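Local coordinates for transcriptional regulator (Streptococcus dysgalactiae, PDB 4YV9), which binds short SHP pheromone peptides and DNA as a quorum-sensing transcriptional regulator of the Rgg family, here with a peptide inhibitor bound, at residues 227-232 against 264-269; 231-236 against 245-250; 253-256 against 262-265. All coordinates share one frame; numbering follows the deposited sequence.

Interaction 1: residues 227-232 against 264-269; sequences FLYVHG and YSYKEH
Tyr229, Tyr266 and His269 form an aromatic cluster between helices 221-236 and 260-273, the first and third of the three last helices of the chain, in the helical repeat domain of the Rgg receptor. Two ring pairs make most of it. Tyr266 turns an edge onto a face of Tyr229 in a T-shaped stack, with centroids 5.0 Å apart and planes at 73°. Its CD2 stands above the middle of the Tyr229 ring and comes closest to CD1 of that ring, at 3.6 Å. Tyr229 in turn presents its own edge to the face of His269, in an offset T-shaped pair with nearly perpendicular planes. The central tyrosine thus offers a face to one partner and an edge to the other. With CG anti to the backbone N (chi1 -175°), it reaches across the gap between segments 227-232 and 264-269, whose nearest CA atoms, those of Tyr229 and Tyr266, are 8.4 Å apart.

Polar contact is confined to the phenol end. Tyr229 OH lies 3.3 Å from the backbone O of Tyr266, one turn of helix before His269, and also meets the imidazole. Around the cluster, Met247 and Ala250 of helix 242-256 touch Tyr229, Phe254 meets the ring of Tyr266, and Tyr233 packs edge-to-face with His269. The intervening helix therefore closes one side of the aromatic group. The hydrogen bond within it is weak: His269 ND1 donates to Tyr229 OH over 3.0 Å, bent to 120° at the hydrogen.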
ATOM      1  N   PHE B 227       1.815  -9.923 -15.597  1.00 40.51           N
ATOM      2  CA  PHE B 227       3.010 -10.759 -15.718  1.00 38.92           C
ATOM      3  C   PHE B 227       2.695 -12.122 -16.343  1.00 35.26           C
ATOM      4  O   PHE B 227       3.505 -12.665 -17.086  1.00 38.50           O
ATOM      5  CB  PHE B 227       3.664 -10.934 -14.351  1.00 36.18           C
ATOM      6  CG  PHE B 227       4.987 -11.655 -14.389  1.00 41.07           C
ATOM      7  CD1 PHE B 227       6.012 -11.223 -15.221  1.00 42.74           C
ATOM      8  CD2 PHE B 227       5.208 -12.752 -13.584  1.00 42.61           C
ATOM      9  CE1 PHE B 227       7.229 -11.885 -15.254  1.00 43.11           C
ATOM     10  CE2 PHE B 227       6.427 -13.416 -13.613  1.00 51.05           C
ATOM     11  CZ  PHE B 227       7.433 -12.977 -14.450  1.00 48.74           C
ATOM     12  N   LEU B 228       1.522 -12.678 -16.050  1.00 35.87           N
ATOM     13  CA  LEU B 228       1.102 -13.916 -16.720  1.00 39.88           C
ATOM     14  C   LEU B 228       1.090 -13.694 -18.232  1.00 38.44           C
ATOM     15  O   LEU B 228       1.538 -14.536 -19.001  1.00 38.65           O
ATOM     16  CB  LEU B 228      -0.287 -14.354 -16.242  1.00 36.68           C
ATOM     17  CG  LEU B 228      -0.894 -15.592 -16.896  1.00 37.54           C
ATOM     18  CD1 LEU B 228       0.003 -16.796 -16.688  1.00 42.40           C
ATOM     19  CD2 LEU B 228      -2.263 -15.833 -16.287  1.00 39.00           C
ATOM     20  N   TYR B 229       0.599 -12.532 -18.646  1.00 41.01           N
ATOM     21  CA  TYR B 229       0.463 -12.249 -20.070  1.00 49.55           C
ATOM     22  C   TYR B 229       1.831 -12.029 -20.703  1.00 45.11           C
ATOM     23  O   TYR B 229       2.149 -12.619 -21.715  1.00 46.07           O
ATOM     24  CB  TYR B 229      -0.421 -11.024 -20.307  1.00 48.86           C
ATOM     25  CG  TYR B 229      -0.673 -10.779 -21.779  1.00 47.98           C
ATOM     26  CD1 TYR B 229       0.243 -10.070 -22.554  1.00 46.29           C
ATOM     27  CD2 TYR B 229      -1.821 -11.256 -22.395  1.00 39.99           C
ATOM     28  CE1 TYR B 229       0.023  -9.839 -23.892  1.00 46.51           C
ATOM     29  CE2 TYR B 229      -2.048 -11.026 -23.734  1.00 44.29           C
ATOM     30  CZ  TYR B 229      -1.118 -10.321 -24.477  1.00 44.06           C
ATOM     31  OH  TYR B 229      -1.336 -10.098 -25.810  1.00 49.07           O
ATOM     32  N   VAL B 230       2.635 -11.190 -20.062  1.00 45.81           N
ATOM     33  CA  VAL B 230       3.886 -10.706 -20.623  1.00 41.82           C
ATOM     34  C   VAL B 230       4.920 -11.818 -20.693  1.00 44.52           C
ATOM     35  O   VAL B 230       5.645 -11.962 -21.684  1.00 48.70           O
ATOM     36  CB  VAL B 230       4.425  -9.529 -19.771  1.00 42.68           C
ATOM     37  CG1 VAL B 230       5.859  -9.190 -20.157  1.00 42.20           C
ATOM     38  CG2 VAL B 230       3.499  -8.309 -19.909  1.00 39.80           C
ATOM     39  N   HIS B 231       4.979 -12.611 -19.630  1.00 43.90           N
ATOM     40  CA  HIS B 231       5.864 -13.763 -19.587  1.00 45.48           C
ATOM     41  C   HIS B 231       5.436 -14.795 -20.638  1.00 48.75           C
ATOM     42  O   HIS B 231       6.274 -15.403 -21.299  1.00 48.48           O
ATOM     43  CB  HIS B 231       5.864 -14.368 -18.181  1.00 44.75           C
ATOM     44  CG  HIS B 231       6.892 -15.436 -17.981  1.00 54.60           C
ATOM     45  ND1 HIS B 231       6.793 -16.386 -16.987  1.00 65.36           N
ATOM     46  CD2 HIS B 231       8.042 -15.704 -18.643  1.00 57.97           C
ATOM     47  CE1 HIS B 231       7.833 -17.199 -17.052  1.00 61.22           C
ATOM     48  NE2 HIS B 231       8.608 -16.804 -18.046  1.00 57.84           N
ATOM     49  N   GLY B 232       4.128 -14.975 -20.801  1.00 46.29           N
ATOM     50  CA  GLY B 232       3.616 -15.856 -21.839  1.00 44.08           C
ATOM     51  C   GLY B 232       4.081 -15.360 -23.193  1.00 57.98           C
ATOM     52  O   GLY B 232       4.450 -16.146 -24.071  1.00 59.57           O
ATOM     53  N   TYR B 264      -9.920  -5.371 -23.450  1.00 46.89           N
ATOM     54  CA  TYR B 264      -9.864  -4.904 -24.829  1.00 48.27           C
ATOM     55  C   TYR B 264      -8.433  -4.639 -25.268  1.00 47.53           C
ATOM     56  O   TYR B 264      -8.029  -4.992 -26.380  1.00 46.40           O
ATOM     57  CB  TYR B 264     -10.693  -3.622 -25.022  1.00 44.82           C
ATOM     58  CG  TYR B 264     -10.370  -2.932 -26.335  1.00 49.15           C
ATOM     59  CD1 TYR B 264     -10.984  -3.324 -27.515  1.00 57.49           C
ATOM     60  CD2 TYR B 264      -9.432  -1.906 -26.393  1.00 47.53           C
ATOM     61  CE1 TYR B 264     -10.678  -2.706 -28.720  1.00 61.01           C
ATOM     62  CE2 TYR B 264      -9.115  -1.297 -27.569  1.00 50.58           C
ATOM     63  CZ  TYR B 264      -9.736  -1.699 -28.735  1.00 57.18           C
ATOM     64  OH  TYR B 264      -9.420  -1.081 -29.909  1.00 64.42           O
ATOM     65  N   SER B 265      -7.674  -3.997 -24.390  1.00 47.30           N
ATOM     66  CA  SER B 265      -6.343  -3.535 -24.735  1.00 51.54           C
ATOM     67  C   SER B 265      -5.373  -4.709 -24.906  1.00 54.76           C
ATOM     68  O   SER B 265      -4.590  -4.740 -25.857  1.00 60.98           O
ATOM     69  CB  SER B 265      -5.841  -2.559 -23.673  1.00 57.53           C
ATOM     70  OG  SER B 265      -4.652  -1.922 -24.096  1.00 70.47           O
ATOM     71  N   TYR B 266      -5.430  -5.684 -24.002  1.00 43.26           N
ATOM     72  CA  TYR B 266      -4.559  -6.847 -24.142  1.00 45.12           C
ATOM     73  C   TYR B 266      -5.019  -7.793 -25.258  1.00 46.59           C
ATOM     74  O   TYR B 266      -4.194  -8.432 -25.913  1.00 51.35           O
ATOM     75  CB  TYR B 266      -4.444  -7.585 -22.805  1.00 47.30           C
ATOM     76  CG  TYR B 266      -3.419  -6.932 -21.911  1.00 44.77           C
ATOM     77  CD1 TYR B 266      -3.764  -5.872 -21.090  1.00 43.92           C
ATOM     78  CD2 TYR B 266      -2.092  -7.342 -21.933  1.00 50.13           C
ATOM     79  CE1 TYR B 266      -2.828  -5.253 -20.294  1.00 45.02           C
ATOM     80  CE2 TYR B 266      -1.152  -6.733 -21.147  1.00 53.27           C
ATOM     81  CZ  TYR B 266      -1.523  -5.689 -20.326  1.00 52.68           C
ATOM     82  OH  TYR B 266      -0.576  -5.079 -19.539  1.00 52.85           O
ATOM     83  N   LYS B 267      -6.324  -7.860 -25.502  1.00 40.10           N
ATOM     84  CA  LYS B 267      -6.842  -8.724 -26.557  1.00 44.44           C
ATOM     85  C   LYS B 267      -6.427  -8.173 -27.919  1.00 53.40           C
ATOM     86  O   LYS B 267      -6.217  -8.923 -28.877  1.00 49.65           O
ATOM     87  CB  LYS B 267      -8.362  -8.840 -26.444  1.00 49.82           C
ATOM     88  CG  LYS B 267      -9.042  -9.732 -27.478  1.00 58.68           C
ATOM     89  CD  LYS B 267     -10.548  -9.539 -27.365  1.00 67.58           C
ATOM     90  CE  LYS B 267     -11.339 -10.468 -28.264  1.00 73.05           C
ATOM     91  NZ  LYS B 267     -12.752  -9.982 -28.415  1.00 77.59           N
ATOM     92  N   GLU B 268      -6.288  -6.853 -27.992  1.00 55.56           N
ATOM     93  CA  GLU B 268      -5.780  -6.189 -29.190  1.00 56.94           C
ATOM     94  C   GLU B 268      -4.317  -6.570 -29.449  1.00 55.93           C
ATOM     95  O   GLU B 268      -3.931  -6.844 -30.587  1.00 59.65           O
ATOM     96  CB  GLU B 268      -5.922  -4.673 -29.046  1.00 65.34           C
ATOM     97  CG  GLU B 268      -5.642  -3.876 -30.302  1.00 74.38           C
ATOM     98  CD  GLU B 268      -6.801  -3.905 -31.272  1.00 83.92           C
ATOM     99  OE1 GLU B 268      -7.921  -4.250 -30.844  1.00 86.85           O
ATOM    100  OE2 GLU B 268      -6.595  -3.583 -32.463  1.00 90.17           O
ATOM    101  N   HIS B 269      -3.514  -6.580 -28.386  1.00 57.25           N
ATOM    102  CA  HIS B 269      -2.112  -7.003 -28.460  1.00 60.62           C
ATOM    103  C   HIS B 269      -2.026  -8.450 -28.924  1.00 60.44           C
ATOM    104  O   HIS B 269      -1.238  -8.784 -29.811  1.00 59.46           O
ATOM    105  CB  HIS B 269      -1.423  -6.841 -27.099  1.00 64.03           C
ATOM    106  CG  HIS B 269       0.050  -7.127 -27.121  1.00 72.98           C
ATOM    107  ND1 HIS B 269       0.566  -8.387 -27.340  1.00 78.50           N
ATOM    108  CD2 HIS B 269       1.118  -6.312 -26.939  1.00 73.30           C
ATOM    109  CE1 HIS B 269       1.885  -8.335 -27.299  1.00 77.96           C
ATOM    110  NE2 HIS B 269       2.245  -7.088 -27.056  1.00 75.98           N
TER

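Interaction 2: residues 231-236 against 245-250; sequences HGYYKL and DDMRQA
The Tyr233 ring is approached obliquely by the methyl CE of Met247, a selenomethionine here, while the imidazole of His231 carries CE of Lys235 over one face, toward the rim, and has CD2 of Tyr234 at its edge. The tyrosine contact is tighter at the root of the side chain than at the ring: Met247 CE lies 3.7 Å from Tyr233 CB and 3.9 Å from its CD1. Beyond the contact, Tyr233 OH is hydrogen-bonded to Asp197.

Met247 is the main apolar link. Its chain bends at chi3 (99°), and its selenium sits against the backbone of helix 221-236, 3.8 Å from Tyr233 CA, with CD2 of Leu236 a little farther off at 4.3 Å. Gly232 gives room for this approach. Having no side chain, it lets Asp246 CB come within 3.9 Å of its CA and brings the two backbones together, the CA atoms of Gly232 and Asp246 being only 5.1 Å apart.

A salt bridge borders the apolar contact. Lys235, extended beyond CG, carries NZ to 2.8 Å from Asp246 OD2, an oxygen it meets nearly along the C-O axis, and the two side chains cross at about a right angle. The bridge and the glycine contact hold Asp246 at two points, through its carboxylate and its CB.

The axes of the two short segments approach to 8.3 Å with their directions at 157°, the close antiparallel packing of a helical hairpin. Joined by a short connection, helices 221-236 and 242-256 pair here as neighbours in the C-terminal domain, whose sequence family belongs to the TPR clan of helical repeats.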
ATOM      1  N   HIS B 231       4.979 -12.611 -19.630  1.00 43.90           N
ATOM      2  CA  HIS B 231       5.864 -13.763 -19.587  1.00 45.48           C
ATOM      3  C   HIS B 231       5.436 -14.795 -20.638  1.00 48.75           C
ATOM      4  O   HIS B 231       6.274 -15.403 -21.299  1.00 48.48           O
ATOM      5  CB  HIS B 231       5.864 -14.368 -18.181  1.00 44.75           C
ATOM      6  CG  HIS B 231       6.892 -15.436 -17.981  1.00 54.60           C
ATOM      7  ND1 HIS B 231       6.793 -16.386 -16.987  1.00 65.36           N
ATOM      8  CD2 HIS B 231       8.042 -15.704 -18.643  1.00 57.97           C
ATOM      9  CE1 HIS B 231       7.833 -17.199 -17.052  1.00 61.22           C
ATOM     10  NE2 HIS B 231       8.608 -16.804 -18.046  1.00 57.84           N
ATOM     11  N   GLY B 232       4.128 -14.975 -20.801  1.00 46.29           N
ATOM     12  CA  GLY B 232       3.616 -15.856 -21.839  1.00 44.08           C
ATOM     13  C   GLY B 232       4.081 -15.360 -23.193  1.00 57.98           C
ATOM     14  O   GLY B 232       4.450 -16.146 -24.071  1.00 59.57           O
ATOM     15  N   TYR B 233       4.079 -14.038 -23.344  1.00 55.12           N
ATOM     16  CA  TYR B 233       4.528 -13.385 -24.574  1.00 58.38           C
ATOM     17  C   TYR B 233       6.014 -13.655 -24.813  1.00 58.84           C
ATOM     18  O   TYR B 233       6.438 -13.938 -25.939  1.00 61.39           O
ATOM     19  CB  TYR B 233       4.233 -11.884 -24.489  1.00 60.22           C
ATOM     20  CG  TYR B 233       4.738 -11.030 -25.634  1.00 66.57           C
ATOM     21  CD1 TYR B 233       4.542 -11.402 -26.959  1.00 72.14           C
ATOM     22  CD2 TYR B 233       5.381  -9.821 -25.379  1.00 72.96           C
ATOM     23  CE1 TYR B 233       4.994 -10.603 -28.000  1.00 77.72           C
ATOM     24  CE2 TYR B 233       5.829  -9.016 -26.407  1.00 79.45           C
ATOM     25  CZ  TYR B 233       5.640  -9.412 -27.712  1.00 80.02           C
ATOM     26  OH  TYR B 233       6.098  -8.607 -28.726  1.00 87.62           O
ATOM     27  N   TYR B 234       6.798 -13.585 -23.743  1.00 55.32           N
ATOM     28  CA  TYR B 234       8.208 -13.957 -23.792  1.00 57.29           C
ATOM     29  C   TYR B 234       8.376 -15.420 -24.185  1.00 53.04           C
ATOM     30  O   TYR B 234       9.243 -15.753 -24.987  1.00 55.51           O
ATOM     31  CB  TYR B 234       8.868 -13.690 -22.439  1.00 56.62           C
ATOM     32  CG  TYR B 234      10.200 -14.374 -22.229  1.00 54.90           C
ATOM     33  CD1 TYR B 234      11.369 -13.818 -22.722  1.00 49.12           C
ATOM     34  CD2 TYR B 234      10.285 -15.563 -21.519  1.00 61.01           C
ATOM     35  CE1 TYR B 234      12.580 -14.422 -22.519  1.00 58.42           C
ATOM     36  CE2 TYR B 234      11.501 -16.182 -21.306  1.00 64.73           C
ATOM     37  CZ  TYR B 234      12.647 -15.605 -21.809  1.00 64.63           C
ATOM     38  OH  TYR B 234      13.865 -16.210 -21.611  1.00 66.99           O
ATOM     39  N   LYS B 235       7.542 -16.285 -23.612  1.00 57.99           N
ATOM     40  CA  LYS B 235       7.582 -17.714 -23.910  1.00 58.64           C
ATOM     41  C   LYS B 235       7.260 -17.969 -25.376  1.00 65.43           C
ATOM     42  O   LYS B 235       7.914 -18.786 -26.038  1.00 65.98           O
ATOM     43  CB  LYS B 235       6.601 -18.489 -23.027  1.00 55.72           C
ATOM     44  CG  LYS B 235       6.971 -18.548 -21.558  1.00 62.47           C
ATOM     45  CD  LYS B 235       5.974 -19.407 -20.799  1.00 67.99           C
ATOM     46  CE  LYS B 235       6.031 -19.133 -19.308  1.00 70.33           C
ATOM     47  NZ  LYS B 235       5.062 -19.980 -18.560  1.00 77.52           N
ATOM     48  N   LEU B 236       6.241 -17.272 -25.872  1.00 60.28           N
ATOM     49  CA  LEU B 236       5.841 -17.400 -27.265  1.00 65.47           C
ATOM     50  C   LEU B 236       6.987 -17.026 -28.194  1.00 68.73           C
ATOM     51  O   LEU B 236       7.316 -17.777 -29.109  1.00 76.98           O
ATOM     52  CB  LEU B 236       4.619 -16.527 -27.565  1.00 63.12           C
ATOM     53  CG  LEU B 236       4.193 -16.520 -29.035  1.00 71.95           C
ATOM     54  CD1 LEU B 236       4.003 -17.940 -29.544  1.00 72.08           C
ATOM     55  CD2 LEU B 236       2.920 -15.713 -29.224  1.00 74.18           C
ATOM     56  N   ASP B 245      -1.314 -20.069 -24.216  1.00 50.82           N
ATOM     57  CA  ASP B 245      -2.257 -20.458 -23.171  1.00 48.86           C
ATOM     58  C   ASP B 245      -2.192 -19.462 -22.010  1.00 52.99           C
ATOM     59  O   ASP B 245      -3.219 -19.023 -21.492  1.00 47.33           O
ATOM     60  CB  ASP B 245      -1.970 -21.870 -22.669  1.00 50.39           C
ATOM     61  CG  ASP B 245      -2.135 -22.922 -23.749  1.00 69.93           C
ATOM     62  OD1 ASP B 245      -2.919 -22.689 -24.700  1.00 69.59           O
ATOM     63  OD2 ASP B 245      -1.476 -23.983 -23.645  1.00 76.79           O
ATOM     64  N   ASP B 246      -0.981 -19.098 -21.611  1.00 48.18           N
ATOM     65  CA  ASP B 246      -0.816 -18.120 -20.535  1.00 46.81           C
ATOM     66  C   ASP B 246      -1.483 -16.786 -20.873  1.00 47.16           C
ATOM     67  O   ASP B 246      -2.187 -16.208 -20.039  1.00 44.76           O
ATOM     68  CB  ASP B 246       0.661 -17.904 -20.230  1.00 48.50           C
ATOM     69  CG  ASP B 246       1.309 -19.131 -19.614  1.00 55.88           C
ATOM     70  OD1 ASP B 246       0.574 -20.078 -19.247  1.00 57.72           O
ATOM     71  OD2 ASP B 246       2.550 -19.140 -19.484  1.00 53.22           O
HETATM   72  N   MSE B 247      -1.285 -16.311 -22.103  1.00 47.29           N
HETATM   73  CA  MSE B 247      -1.862 -15.037 -22.515  1.00 41.98           C
HETATM   74  C   MSE B 247      -3.385 -15.113 -22.532  1.00 43.19           C
HETATM   75  O   MSE B 247      -4.065 -14.173 -22.098  1.00 42.46           O
HETATM   76  CB  MSE B 247      -1.329 -14.616 -23.890  1.00 51.86           C
HETATM   77  CG  MSE B 247       0.146 -14.214 -23.879  1.00 52.92           C
HETATM   78 SE   MSE B 247       0.991 -14.225 -25.657  1.00 67.92          SE
HETATM   79  CE  MSE B 247       0.883 -12.340 -26.070  1.00 56.82           C
ATOM     80  N   ARG B 248      -3.930 -16.224 -23.031  1.00 44.74           N
ATOM     81  CA  ARG B 248      -5.386 -16.379 -23.060  1.00 44.58           C
ATOM     82  C   ARG B 248      -5.974 -16.450 -21.639  1.00 45.25           C
ATOM     83  O   ARG B 248      -7.066 -15.949 -21.397  1.00 41.34           O
ATOM     84  CB  ARG B 248      -5.785 -17.610 -23.870  1.00 45.45           C
ATOM     85  CG  ARG B 248      -5.924 -17.309 -25.357  1.00 59.50           C
ATOM     86  CD  ARG B 248      -6.218 -18.566 -26.167  1.00 70.11           C
ATOM     87  NE  ARG B 248      -5.253 -19.619 -25.862  1.00 70.55           N
ATOM     88  CZ  ARG B 248      -4.899 -20.579 -26.709  1.00 77.62           C
ATOM     89  NH1 ARG B 248      -5.433 -20.630 -27.925  1.00 75.78           N
ATOM     90  NH2 ARG B 248      -4.010 -21.489 -26.336  1.00 77.76           N
ATOM     91  N   GLN B 249      -5.247 -17.068 -20.707  1.00 39.85           N
ATOM     92  CA  GLN B 249      -5.676 -17.101 -19.304  1.00 39.50           C
ATOM     93  C   GLN B 249      -5.722 -15.698 -18.694  1.00 40.90           C
ATOM     94  O   GLN B 249      -6.674 -15.340 -17.989  1.00 43.66           O
ATOM     95  CB  GLN B 249      -4.747 -18.005 -18.482  1.00 39.13           C
ATOM     96  CG  GLN B 249      -4.895 -19.492 -18.826  1.00 45.76           C
ATOM     97  CD  GLN B 249      -3.838 -20.340 -18.155  1.00 51.63           C
ATOM     98  OE1 GLN B 249      -3.030 -19.830 -17.395  1.00 50.16           O
ATOM     99  NE2 GLN B 249      -3.844 -21.636 -18.431  1.00 56.98           N
ATOM    100  N   ALA B 250      -4.701 -14.896 -18.977  1.00 41.40           N
ATOM    101  CA  ALA B 250      -4.676 -13.520 -18.485  1.00 39.77           C
ATOM    102  C   ALA B 250      -5.863 -12.741 -19.025  1.00 39.78           C
ATOM    103  O   ALA B 250      -6.481 -11.979 -18.289  1.00 40.77           O
ATOM    104  CB  ALA B 250      -3.372 -12.829 -18.858  1.00 35.32           C
TER

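Interaction 3: residues 253-256 against 262-265; sequences IFKY and LYYS
Phe254 and Lys255 on one side meet Leu262 and Tyr263 on the other where helices 242-256 and 260-273 come together beside their short connection. The two helices form an antiparallel alpha-alpha hairpin of the helical repeat domain.

Two CH-pi contacts set the geometry. Leu262 CB stands over a face of the Phe254 ring, 3.9 Å from the centroid and 16° off the ring normal, somewhat toward the rim. Lys255 CB lies in the same way over a face of the Tyr263 ring, 4.1 Å from the centroid and 17° off the normal. Each helix thus supplies one ring and one aliphatic carbon. Lys255 and Tyr263 both hold CG anti to the backbone N (chi1 -174° for Lys255), and their side chains run side by side in the same direction; the extended Lys255 chain carries CD past the tyrosine OH.

A second branch of Leu262 extends the contact: its CD1 reaches CE1 of Phe254 at 3.9 Å. No hydrogen bond joins the segments, so side-chain apposition carries the contact.

The hairpin also faces other parts of the assembly. Phe221 of the second subunit packs on both Phe254 and Leu262, Thr225 and Val226 of helix 221-236 touch Phe254, and a modified side chain of the bound peptide rests on Leu262 and Ser265. Between these ring contacts of the hairpin itself, Phe254 CB lies 3.8 Å from Tyr263 N and 3.9 Å from Tyr263 CB.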
ATOM      1  N   ILE B 253      -8.934 -13.544 -17.104  1.00 37.94           N
ATOM      2  CA  ILE B 253      -8.935 -12.888 -15.789  1.00 33.46           C
ATOM      3  C   ILE B 253      -9.512 -11.461 -15.900  1.00 35.13           C
ATOM      4  O   ILE B 253     -10.453 -11.113 -15.189  1.00 35.04           O
ATOM      5  CB  ILE B 253      -7.509 -12.857 -15.179  1.00 32.86           C
ATOM      6  CG1 ILE B 253      -7.059 -14.284 -14.864  1.00 33.15           C
ATOM      7  CG2 ILE B 253      -7.480 -12.017 -13.906  1.00 32.88           C
ATOM      8  CD1 ILE B 253      -5.648 -14.405 -14.352  1.00 36.72           C
ATOM      9  N   PHE B 254      -8.961 -10.645 -16.797  1.00 34.26           N
ATOM     10  CA  PHE B 254      -9.501  -9.302 -17.051  1.00 32.31           C
ATOM     11  C   PHE B 254     -11.007  -9.367 -17.323  1.00 36.84           C
ATOM     12  O   PHE B 254     -11.787  -8.577 -16.786  1.00 35.95           O
ATOM     13  CB  PHE B 254      -8.809  -8.639 -18.250  1.00 35.23           C
ATOM     14  CG  PHE B 254      -7.366  -8.288 -18.027  1.00 40.08           C
ATOM     15  CD1 PHE B 254      -6.938  -7.725 -16.830  1.00 41.08           C
ATOM     16  CD2 PHE B 254      -6.433  -8.508 -19.029  1.00 39.45           C
ATOM     17  CE1 PHE B 254      -5.600  -7.391 -16.641  1.00 35.92           C
ATOM     18  CE2 PHE B 254      -5.098  -8.188 -18.842  1.00 40.21           C
ATOM     19  CZ  PHE B 254      -4.678  -7.626 -17.648  1.00 33.80           C
ATOM     20  N   LYS B 255     -11.395 -10.312 -18.178  1.00 39.38           N
ATOM     21  CA  LYS B 255     -12.787 -10.516 -18.558  1.00 39.16           C
ATOM     22  C   LYS B 255     -13.667 -10.827 -17.356  1.00 42.10           C
ATOM     23  O   LYS B 255     -14.668 -10.151 -17.112  1.00 35.16           O
ATOM     24  CB  LYS B 255     -12.887 -11.654 -19.571  1.00 38.85           C
ATOM     25  CG  LYS B 255     -14.269 -11.865 -20.158  1.00 44.66           C
ATOM     26  CD  LYS B 255     -14.244 -13.119 -21.021  1.00 58.83           C
ATOM     27  CE  LYS B 255     -15.598 -13.457 -21.604  1.00 68.88           C
ATOM     28  NZ  LYS B 255     -15.512 -14.738 -22.367  1.00 77.71           N
ATOM     29  N   TYR B 256     -13.266 -11.852 -16.607  1.00 35.69           N
ATOM     30  CA  TYR B 256     -14.011 -12.314 -15.450  1.00 39.20           C
ATOM     31  C   TYR B 256     -14.175 -11.199 -14.413  1.00 34.72           C
ATOM     32  O   TYR B 256     -15.203 -11.133 -13.755  1.00 40.42           O
ATOM     33  CB  TYR B 256     -13.318 -13.539 -14.810  1.00 40.61           C
ATOM     34  CG  TYR B 256     -13.389 -14.813 -15.635  1.00 43.52           C
ATOM     35  CD1 TYR B 256     -14.201 -14.897 -16.763  1.00 42.95           C
ATOM     36  CD2 TYR B 256     -12.646 -15.942 -15.283  1.00 39.39           C
ATOM     37  CE1 TYR B 256     -14.272 -16.057 -17.517  1.00 46.18           C
ATOM     38  CE2 TYR B 256     -12.716 -17.113 -16.031  1.00 40.97           C
ATOM     39  CZ  TYR B 256     -13.527 -17.163 -17.151  1.00 47.65           C
ATOM     40  OH  TYR B 256     -13.605 -18.319 -17.907  1.00 49.43           O
ATOM     41  N   LEU B 262      -8.927  -3.088 -19.927  1.00 39.29           N
ATOM     42  CA  LEU B 262      -7.744  -3.934 -19.924  1.00 43.84           C
ATOM     43  C   LEU B 262      -7.948  -5.133 -20.834  1.00 42.24           C
ATOM     44  O   LEU B 262      -7.057  -5.497 -21.598  1.00 45.46           O
ATOM     45  CB  LEU B 262      -7.415  -4.393 -18.495  1.00 38.59           C
ATOM     46  CG  LEU B 262      -6.682  -3.327 -17.682  1.00 41.24           C
ATOM     47  CD1 LEU B 262      -6.656  -3.655 -16.185  1.00 35.66           C
ATOM     48  CD2 LEU B 262      -5.265  -3.189 -18.218  1.00 49.22           C
ATOM     49  N   TYR B 263      -9.130  -5.741 -20.750  1.00 39.53           N
ATOM     50  CA  TYR B 263      -9.462  -6.875 -21.607  1.00 36.22           C
ATOM     51  C   TYR B 263      -9.306  -6.492 -23.064  1.00 47.32           C
ATOM     52  O   TYR B 263      -8.625  -7.187 -23.817  1.00 45.18           O
ATOM     53  CB  TYR B 263     -10.885  -7.376 -21.335  1.00 36.96           C
ATOM     54  CG  TYR B 263     -11.290  -8.558 -22.195  1.00 42.02           C
ATOM     55  CD1 TYR B 263     -10.550  -9.728 -22.187  1.00 43.39           C
ATOM     56  CD2 TYR B 263     -12.426  -8.506 -22.996  1.00 53.29           C
ATOM     57  CE1 TYR B 263     -10.912 -10.813 -22.966  1.00 46.31           C
ATOM     58  CE2 TYR B 263     -12.799  -9.590 -23.790  1.00 59.77           C
ATOM     59  CZ  TYR B 263     -12.036 -10.743 -23.764  1.00 55.56           C
ATOM     60  OH  TYR B 263     -12.384 -11.833 -24.534  1.00 49.69           O
ATOM     61  N   TYR B 264      -9.920  -5.371 -23.450  1.00 46.89           N
ATOM     62  CA  TYR B 264      -9.864  -4.904 -24.829  1.00 48.27           C
ATOM     63  C   TYR B 264      -8.433  -4.639 -25.268  1.00 47.53           C
ATOM     64  O   TYR B 264      -8.029  -4.992 -26.380  1.00 46.40           O
ATOM     65  CB  TYR B 264     -10.693  -3.622 -25.022  1.00 44.82           C
ATOM     66  CG  TYR B 264     -10.370  -2.932 -26.335  1.00 49.15           C
ATOM     67  CD1 TYR B 264     -10.984  -3.324 -27.515  1.00 57.49           C
ATOM     68  CD2 TYR B 264      -9.432  -1.906 -26.393  1.00 47.53           C
ATOM     69  CE1 TYR B 264     -10.678  -2.706 -28.720  1.00 61.01           C
ATOM     70  CE2 TYR B 264      -9.115  -1.297 -27.569  1.00 50.58           C
ATOM     71  CZ  TYR B 264      -9.736  -1.699 -28.735  1.00 57.18           C
ATOM     72  OH  TYR B 264      -9.420  -1.081 -29.909  1.00 64.42           O
ATOM     73  N   SER B 265      -7.674  -3.997 -24.390  1.00 47.30           N
ATOM     74  CA  SER B 265      -6.343  -3.535 -24.735  1.00 51.54           C
ATOM     75  C   SER B 265      -5.373  -4.709 -24.906  1.00 54.76           C
ATOM     76  O   SER B 265      -4.590  -4.740 -25.857  1.00 60.98           O
ATOM     77  CB  SER B 265      -5.841  -2.559 -23.673  1.00 57.53           C
ATOM     78  OG  SER B 265      -4.652  -1.922 -24.096  1.00 70.47           O
TER

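Of the last three helices of the chain, 221-236 comes first and takes part in interactions 1 and 2. Interaction 2 (231-236 with 245-250) closes the short loop to helix 242-256, and interaction 3 (253-256 with 262-265) closes the next one, to helix 260-273; the two follow in series. Interaction 1 (227-232 with 264-269) spans both, joining the first of these helices directly to the third, with helix 242-256 packed beside them. The three helices thus pack in one bundle at the C-terminal end of the repeat domain. Leu228 of interaction 1 packs on Asp246 and Ala250 of interaction 2 and on Ile253 of interaction 3, so interaction 1 connects two contacts whose centres lie about 14 Å apart.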